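Local structure of beta-N-acetylglucosaminidase Nag2 (Vibrio harveyi, 6EZR) at residues Ala273-Ser278 / Pro332-Leu337; Phe43-Leu48 / Tyr93-Asn98. The protein probably hydrolyses terminal non-reducing N-acetyl-D-hexosamine residues of N-acetyl-beta-D-hexosaminides, and binds N-acetyl-D-glucosamine in its glycoside hydrolase family 20 catalytic barrel. All coordinates share one frame; numbering follows the deposited sequence.

Contact 1 of 2, residues Ala273-Ser278 / Pro332-Leu337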
# COMPACT_ATOMS: atom_id res chain seq x y z
N ALA A 273 1.02 -4.66 7.09
CA ALA A 273 0.92 -6.02 7.60
C ALA A 273 2.01 -6.89 7.00
O ALA A 273 2.64 -7.66 7.71
CB ALA A 273 -0.44 -6.60 7.28
N ARG A 274 2.20 -6.77 5.69
CA ARG A 274 3.23 -7.53 4.98
C ARG A 274 4.62 -7.21 5.49
O ARG A 274 5.40 -8.12 5.79
CB ARG A 274 3.14 -7.30 3.47
CG ARG A 274 2.17 -8.23 2.74
CD ARG A 274 0.79 -8.36 3.41
NE ARG A 274 -0.03 -9.38 2.76
CZ ARG A 274 -0.80 -9.22 1.69
NH1 ARG A 274 -0.89 -8.04 1.06
NH2 ARG A 274 -1.48 -10.26 1.23
N HIS A 275 4.93 -5.93 5.60
CA HIS A 275 6.11 -5.48 6.34
C HIS A 275 5.73 -4.29 7.18
O HIS A 275 4.97 -3.42 6.74
CB HIS A 275 7.25 -5.11 5.41
CG HIS A 275 7.91 -6.29 4.79
ND1 HIS A 275 7.53 -6.80 3.56
CD2 HIS A 275 8.89 -7.10 5.24
CE1 HIS A 275 8.27 -7.85 3.28
NE2 HIS A 275 9.11 -8.06 4.28
N PHE A 276 6.28 -4.25 8.39
CA PHE A 276 6.02 -3.18 9.33
C PHE A 276 6.86 -2.00 8.92
O PHE A 276 8.06 -2.15 8.72
CB PHE A 276 6.42 -3.61 10.75
CG PHE A 276 6.23 -2.54 11.77
CD1 PHE A 276 4.96 -2.16 12.17
CD2 PHE A 276 7.33 -1.88 12.32
CE1 PHE A 276 4.77 -1.16 13.11
CE2 PHE A 276 7.14 -0.88 13.26
CZ PHE A 276 5.86 -0.52 13.65
N HIS A 277 6.23 -0.83 8.78
CA HIS A 277 6.94 0.43 8.56
C HIS A 277 6.78 1.25 9.81
O HIS A 277 5.67 1.33 10.36
CB HIS A 277 6.35 1.18 7.38
CG HIS A 277 6.08 0.30 6.20
ND1 HIS A 277 7.08 -0.33 5.50
CD2 HIS A 277 4.92 -0.07 5.62
CE1 HIS A 277 6.55 -1.05 4.53
NE2 HIS A 277 5.24 -0.90 4.58
N SER A 278 7.86 1.89 10.24
CA SER A 278 7.88 2.64 11.50
C SER A 278 6.89 3.81 11.48
O SER A 278 6.50 4.27 10.42
CB SER A 278 9.29 3.16 11.78
OG SER A 278 9.79 3.93 10.70
N PRO A 332 8.20 -17.20 9.06
CA PRO A 332 8.66 -16.01 8.33
C PRO A 332 8.04 -15.92 6.94
O PRO A 332 7.58 -16.94 6.40
CB PRO A 332 10.18 -16.21 8.24
CG PRO A 332 10.37 -17.67 8.35
CD PRO A 332 9.29 -18.17 9.26
N GLN A 333 8.01 -14.71 6.40
CA GLN A 333 7.42 -14.45 5.09
C GLN A 333 8.21 -13.37 4.35
O GLN A 333 8.46 -12.31 4.89
CB GLN A 333 5.96 -14.00 5.21
CG GLN A 333 4.98 -15.06 5.71
CD GLN A 333 4.87 -16.27 4.80
OE1 GLN A 333 5.21 -16.23 3.62
NE2 GLN A 333 4.38 -17.38 5.36
N TYR A 334 8.60 -13.69 3.11
CA TYR A 334 9.14 -12.74 2.12
C TYR A 334 10.60 -12.37 2.33
O TYR A 334 11.41 -12.50 1.41
CB TYR A 334 8.31 -11.45 2.03
CG TYR A 334 6.81 -11.62 1.95
CD1 TYR A 334 6.20 -12.30 0.90
CD2 TYR A 334 5.99 -11.06 2.93
CE1 TYR A 334 4.81 -12.43 0.83
CE2 TYR A 334 4.61 -11.19 2.88
CZ TYR A 334 4.02 -11.87 1.83
OH TYR A 334 2.64 -11.97 1.79
N THR A 335 10.91 -11.85 3.52
CA THR A 335 12.24 -11.38 3.90
C THR A 335 12.50 -11.81 5.35
O THR A 335 11.63 -12.41 5.97
CB THR A 335 12.34 -9.84 3.81
OG1 THR A 335 11.44 -9.24 4.74
CG2 THR A 335 12.02 -9.35 2.40
N HIS A 336 13.69 -11.50 5.86
CA HIS A 336 14.08 -11.78 7.26
C HIS A 336 13.87 -13.24 7.66
O HIS A 336 13.35 -13.55 8.74
CB HIS A 336 13.33 -10.84 8.21
CG HIS A 336 13.70 -9.40 8.05
ND1 HIS A 336 13.15 -8.60 7.08
CD2 HIS A 336 14.57 -8.63 8.73
CE1 HIS A 336 13.67 -7.39 7.17
NE2 HIS A 336 14.54 -7.38 8.17
N LEU A 337 14.30 -14.14 6.77
CA LEU A 337 14.13 -15.59 6.92
C LEU A 337 14.63 -16.16 8.27
O LEU A 337 13.99 -17.06 8.83
CB LEU A 337 14.84 -16.29 5.76
CG LEU A 337 14.57 -17.76 5.46
CD1 LEU A 337 13.15 -17.98 4.97
CD2 LEU A 337 15.57 -18.22 4.40

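Contact 2 of 2, residues Phe43-Leu48 / Tyr93-Asn98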
# COMPACT_ATOMS: atom_id res chain seq x y z
N PHE A 43 10.21 -17.88 -1.33
CA PHE A 43 9.86 -17.92 -2.75
C PHE A 43 8.38 -17.60 -2.89
O PHE A 43 7.54 -18.29 -2.33
CB PHE A 43 10.16 -19.31 -3.31
CG PHE A 43 9.98 -19.44 -4.81
CD1 PHE A 43 10.65 -18.59 -5.69
CD2 PHE A 43 9.18 -20.45 -5.33
CE1 PHE A 43 10.49 -18.73 -7.06
CE2 PHE A 43 9.03 -20.59 -6.70
CZ PHE A 43 9.68 -19.73 -7.57
N ASP A 44 8.07 -16.55 -3.66
CA ASP A 44 6.71 -15.97 -3.70
C ASP A 44 5.76 -16.64 -4.71
O ASP A 44 4.67 -16.12 -4.95
CB ASP A 44 6.78 -14.44 -3.97
CG ASP A 44 5.70 -13.64 -3.21
OD1 ASP A 44 5.29 -14.07 -2.11
OD2 ASP A 44 5.25 -12.57 -3.72
N ARG A 45 6.15 -17.79 -5.26
CA ARG A 45 5.31 -18.58 -6.14
C ARG A 45 5.02 -19.95 -5.53
O ARG A 45 5.84 -20.53 -4.80
CB ARG A 45 5.97 -18.77 -7.51
CG ARG A 45 6.36 -17.48 -8.22
CD ARG A 45 5.16 -16.62 -8.59
NE ARG A 45 5.58 -15.48 -9.41
CZ ARG A 45 5.64 -15.45 -10.74
NH1 ARG A 45 5.28 -16.50 -11.49
NH2 ARG A 45 6.07 -14.35 -11.34
N TYR A 46 3.83 -20.47 -5.85
CA TYR A 46 3.39 -21.76 -5.38
C TYR A 46 4.11 -22.84 -6.18
O TYR A 46 3.96 -22.93 -7.41
CB TYR A 46 1.87 -21.88 -5.54
CG TYR A 46 1.28 -23.22 -5.15
CD1 TYR A 46 1.40 -23.71 -3.86
CD2 TYR A 46 0.56 -23.99 -6.08
CE1 TYR A 46 0.85 -24.94 -3.50
CE2 TYR A 46 -0.00 -25.21 -5.73
CZ TYR A 46 0.15 -25.68 -4.44
OH TYR A 46 -0.39 -26.89 -4.07
N ILE A 47 4.91 -23.63 -5.49
CA ILE A 47 5.59 -24.77 -6.10
C ILE A 47 4.58 -25.88 -6.19
O ILE A 47 3.90 -26.18 -5.21
CB ILE A 47 6.81 -25.21 -5.27
CG1 ILE A 47 7.82 -24.04 -5.21
CG2 ILE A 47 7.43 -26.47 -5.88
CD1 ILE A 47 9.04 -24.26 -4.36
N LEU A 48 4.46 -26.49 -7.37
CA LEU A 48 3.53 -27.59 -7.55
C LEU A 48 4.07 -28.81 -6.80
O LEU A 48 5.22 -29.19 -7.03
CB LEU A 48 3.33 -27.90 -9.03
CG LEU A 48 2.48 -26.85 -9.76
CD1 LEU A 48 2.89 -26.74 -11.22
CD2 LEU A 48 0.99 -27.16 -9.65
N TYR A 93 14.64 -10.53 -11.85
CA TYR A 93 15.48 -11.22 -10.85
C TYR A 93 14.84 -11.40 -9.46
O TYR A 93 15.22 -12.31 -8.72
CB TYR A 93 16.83 -10.52 -10.71
CG TYR A 93 17.67 -10.60 -11.97
CD1 TYR A 93 18.06 -11.83 -12.50
CD2 TYR A 93 18.06 -9.44 -12.64
CE1 TYR A 93 18.82 -11.91 -13.66
CE2 TYR A 93 18.83 -9.51 -13.81
CZ TYR A 93 19.20 -10.75 -14.31
OH TYR A 93 19.95 -10.84 -15.46
N SER A 94 13.90 -10.53 -9.10
CA SER A 94 13.17 -10.66 -7.83
C SER A 94 12.20 -11.85 -7.79
O SER A 94 11.80 -12.29 -6.72
CB SER A 94 12.42 -9.37 -7.49
OG SER A 94 11.95 -8.71 -8.65
N ASP A 95 11.83 -12.37 -8.96
CA ASP A 95 11.05 -13.61 -9.07
C ASP A 95 11.78 -14.83 -8.50
O ASP A 95 11.15 -15.83 -8.17
CB ASP A 95 10.65 -13.89 -10.53
CG ASP A 95 9.79 -12.78 -11.14
OD1 ASP A 95 8.79 -12.37 -10.50
OD2 ASP A 95 10.10 -12.34 -12.28
N GLY A 96 13.11 -14.75 -8.40
CA GLY A 96 13.93 -15.76 -7.72
C GLY A 96 13.77 -15.77 -6.22
O GLY A 96 12.98 -15.02 -5.65
N PHE A 97 14.55 -16.64 -5.57
CA PHE A 97 14.55 -16.77 -4.12
C PHE A 97 15.08 -15.48 -3.52
O PHE A 97 16.10 -14.97 -3.98
CB PHE A 97 15.46 -17.92 -3.64
CG PHE A 97 15.05 -19.30 -4.10
CD1 PHE A 97 13.76 -19.59 -4.56
CD2 PHE A 97 15.97 -20.35 -4.01
CE1 PHE A 97 13.42 -20.88 -4.96
CE2 PHE A 97 15.63 -21.65 -4.39
CZ PHE A 97 14.35 -21.91 -4.87
N ASN A 98 14.39 -14.94 -2.52
CA ASN A 98 14.86 -13.74 -1.82
C ASN A 98 15.97 -14.05 -0.82
O ASN A 98 16.92 -13.27 -0.66
CB ASN A 98 13.71 -13.01 -1.12
CG ASN A 98 14.20 -11.80 -0.32
OD1 ASN A 98 14.09 -11.75 0.90
ND2 ASN A 98 14.77 -10.82 -1.02

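Contact 1 of 2, residues Ala273-Ser278 / Pro332-Leu337
His275 and Arg274 meet Thr335 and Tyr334 through one polar bond and the packing of a tyrosine ring against both side chains. The imidazole of His275 presents its edge to the threonine: NE2 lies 2.7 Å from Thr335 OG1, which sits in the plane of the ring, and the hydrogen bond is moderately bent at 147°. A second bond engages the same hydroxyl, since Thr335 OG1 is 3.0 Å from ND1 of His336 and lies at that ring's edge as well. Two imidazoles therefore share one small hydroxyl, while ND1 of His275 bonds to the carbonyl of Cys583; with both nitrogens engaged, rotation of the His275 ring is probably restricted.

Tyr334 crosses His275 and Arg274 at a slant. Its ring plane is turned 46° from that of His275, with centroids 5.9 Å apart, and its CB approaches His275 CE1 to 3.8 Å. Further along the phenol, CE2 meets the aliphatic CG of Arg274 at 3.8 Å. From CG the arginine chain runs on past the phenol, and its guanidinium stands almost perpendicular to the tyrosine ring. Beyond this packing, the charged end is directed by salt bridges from NE to Glu305 and from NH1 to Asp271.

On the 332-337 side, Ser62 bonds both Gln333 OE1 and the backbone N of Tyr334. The arrangement belongs to the sugar-binding site of a family 20 TIM barrel: Arg274, in the loop following strand 265-271, binds N-acetyl-D-glucosamine, and the Tyr334 side chain comes within about 4 Å of that of Glu584, another residue binding this sugar.

Contact 2 of 2, residues Phe43-Leu48 / Tyr93-Asn98
Arg45 NH2 and Asp95 OD1 form a long salt bridge, 3.5 Å between the two atoms. The guanidinium and carboxylate planes are 72° apart, so the groups meet obliquely through one nitrogen and one oxygen, without the flat paired geometry of a bidentate bridge. The other carboxylate oxygen, OD2, accepts a bond from the backbone N of Tyr92, which ties the acid to its own turn.

Beside this ion pair, Phe43 packs against 93-98 with both a face and its rim. Its chi1 of -174° swings the ring away from its own N, and it meets Phe97, whose edge points at one Phe43 face in an offset edge-to-face pair. The planes stand at 82° with centroids 5.3 Å apart, and Phe43 CD1 lies 3.5 Å from Phe97 CD1. At the rim, CE1 comes to 3.2 Å from the carbonyl O of Asp95, near the ring plane, where the slightly positive C-H would suit an oxygen. Phe83 and Ile85 of strand 78-85 extend this apolar packing.

Chemically, close aromatic contact joins the buried part of the two loops, whereas at the partly exposed Arg45 and Asp95 a long, one-point ion pair probably adds some electrostatic attraction.

Overall arrangement
Contact 2 precedes contact 1 along the chain, and their centres lie 16 Å apart on the same side of the molecule's centre. Contact 2 joins loops of the N-terminal eight-stranded sheet, next to strands 38-42 and 99-105, while contact 1 joins loops of the catalytic TIM barrel. The two meet directly where Tyr334 CE1 lies 3.4 Å from Asp44 OD1. Ser62, between strands 56-60 and 63-67, gives a second link, because it shares backbone hydrogen bonding with Phe43 and also bonds Gln333 and Tyr334. Loops of the N-terminal sheet thus pack against the loop carrying Tyr334, and the side chain of Arg45 lies about 6 Å from that of Trp546, which binds N-acetyl-D-glucosamine, placing this domain beside the sugar site.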